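Local atomic coordinates of Na-K-Cl cotransporter (Methanosarcina acetivorans, PDB entry 3G40), a protein that probably carries chloride across the membrane together with monoatomic cations, the piece described being its cytoplasmic C-terminal domain. Residues A[143-148]-A[263-268]. Sequence-based numbering, arbitrary orientation.
Sequences LFSKHP and HLMEKA
Met265 packs against the end of strand 140-145 and the loop that follows, its SD against His147 and Pro148 and its CE against Ser145. CG stands anti to the backbone N (chi1 176°), which directs the chain at segment 143-148; bends at the next two torsions then turn SD toward the imidazole and CE back toward the serine. Met265 SD lies 3.5 Å from His147 CD2. From the centroid of the His147 ring, Met265 SD is 4.3 Å away and 54° off the ring normal, an oblique sulfur-aromatic contact. Pro148 CD meets Met265 SD at 4.0 Å and sits above one face of the imidazole, offset toward the rim, on the same side as the sulfur. Met265 CE is 3.2 Å from Ser145 OG, tight for a carbon-oxygen contact.

No direct hydrogen bond joins the two segments; the polar link is a water 2.8 Å from His147 NE2, in the ring plane, which donates to Glu266 O at 2.7 Å. His147 ND1 is hydrogen-bonded to the backbone N of Gln149 and of Ala150, so both ring nitrogens are engaged and the ring's rotation is probably fixed. Shortening Met265 to an alanine removes SD and CE, which is likely to leave the His147 ring and Pro148 without their sulfur contact and open a gap beside Ser145 OG.

Helix 258-268 is the connection of the beta-alpha-beta unit 247-251/258-268/271-276, and Met265 also touches Cys272. Strands 140-145 and 271-276 are the antiparallel pair joining the sheet's two five-stranded parts.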
# COMPACT_ATOMS: atom_id res chain seq x y z
N LEU A 143 3.20 4.27 16.93
CA LEU A 143 2.34 5.27 16.30
C LEU A 143 2.73 5.40 14.83
O LEU A 143 3.85 5.79 14.49
CB LEU A 143 2.45 6.60 17.05
CG LEU A 143 1.68 7.79 16.47
CD1 LEU A 143 0.16 7.63 16.65
CD2 LEU A 143 2.19 9.08 17.12
N PHE A 144 1.80 5.05 13.95
CA PHE A 144 2.10 4.92 12.53
C PHE A 144 1.59 6.11 11.72
O PHE A 144 0.41 6.44 11.75
CB PHE A 144 1.52 3.59 12.03
CG PHE A 144 1.75 3.33 10.57
CD1 PHE A 144 2.98 3.60 9.96
CD2 PHE A 144 0.74 2.77 9.80
CE1 PHE A 144 3.18 3.33 8.62
CE2 PHE A 144 0.93 2.49 8.46
CZ PHE A 144 2.16 2.77 7.86
N SER A 145 2.50 6.76 10.99
CA SER A 145 2.11 7.90 10.18
C SER A 145 2.37 7.56 8.72
O SER A 145 3.46 7.77 8.19
CB SER A 145 2.88 9.15 10.63
OG SER A 145 2.47 10.30 9.91
N LYS A 146 1.35 7.00 8.08
CA LYS A 146 1.51 6.50 6.72
C LYS A 146 1.41 7.64 5.72
O LYS A 146 0.46 8.41 5.75
CB LYS A 146 0.45 5.43 6.40
CG LYS A 146 0.57 4.90 4.98
CD LYS A 146 -0.02 3.49 4.84
CE LYS A 146 -1.44 3.53 4.33
NZ LYS A 146 -1.90 2.15 3.96
N HIS A 147 2.40 7.77 4.85
CA HIS A 147 2.38 8.86 3.89
C HIS A 147 1.24 8.67 2.90
O HIS A 147 1.10 7.59 2.32
CB HIS A 147 3.72 8.97 3.15
CG HIS A 147 3.87 10.26 2.41
ND1 HIS A 147 3.29 10.47 1.17
CD2 HIS A 147 4.48 11.42 2.74
CE1 HIS A 147 3.57 11.70 0.77
NE2 HIS A 147 4.29 12.30 1.71
N PRO A 148 0.42 9.71 2.69
CA PRO A 148 -0.82 9.62 1.91
C PRO A 148 -0.59 9.36 0.43
O PRO A 148 -1.51 8.92 -0.24
CB PRO A 148 -1.47 11.00 2.09
CG PRO A 148 -0.71 11.67 3.18
CD PRO A 148 0.64 11.06 3.23
N HIS A 263 5.01 16.48 10.90
CA HIS A 263 5.97 17.27 10.14
C HIS A 263 7.12 16.41 9.61
O HIS A 263 7.60 16.63 8.50
CB HIS A 263 6.53 18.41 10.99
CG HIS A 263 7.61 19.19 10.32
ND1 HIS A 263 7.37 20.02 9.24
CD2 HIS A 263 8.94 19.27 10.56
CE1 HIS A 263 8.51 20.57 8.85
NE2 HIS A 263 9.47 20.13 9.64
N LEU A 264 7.57 15.46 10.41
CA LEU A 264 8.66 14.59 9.97
C LEU A 264 8.23 13.77 8.76
O LEU A 264 8.99 13.60 7.80
CB LEU A 264 9.14 13.69 11.12
CG LEU A 264 10.08 14.36 12.13
CD1 LEU A 264 10.26 13.53 13.40
CD2 LEU A 264 11.45 14.69 11.51
N MET A 265 6.99 13.27 8.79
CA MET A 265 6.51 12.44 7.70
C MET A 265 6.39 13.26 6.42
O MET A 265 6.75 12.80 5.34
CB MET A 265 5.18 11.77 8.06
CG MET A 265 4.61 10.97 6.90
SD MET A 265 3.37 11.93 6.02
CE MET A 265 2.03 11.82 7.18
N GLU A 266 5.90 14.49 6.55
CA GLU A 266 5.70 15.36 5.39
C GLU A 266 7.03 15.76 4.77
O GLU A 266 7.16 15.79 3.55
CB GLU A 266 4.93 16.61 5.80
CG GLU A 266 3.48 16.34 6.16
CD GLU A 266 2.88 17.43 7.02
OE1 GLU A 266 3.57 18.45 7.25
OE2 GLU A 266 1.73 17.26 7.47
N LYS A 267 8.00 16.07 5.62
CA LYS A 267 9.34 16.45 5.17
C LYS A 267 10.05 15.27 4.51
O LYS A 267 10.70 15.42 3.49
CB LYS A 267 10.16 16.96 6.36
CG LYS A 267 11.59 17.32 6.03
CD LYS A 267 12.43 17.41 7.29
CE LYS A 267 11.91 18.46 8.26
NZ LYS A 267 12.76 18.58 9.48
N ALA A 268 9.89 14.09 5.11
CA ALA A 268 10.47 12.86 4.57
C ALA A 268 9.92 12.48 3.20
O ALA A 268 10.65 11.94 2.36
CB ALA A 268 10.24 11.71 5.55
O HOH W 1 5.35 14.93 1.76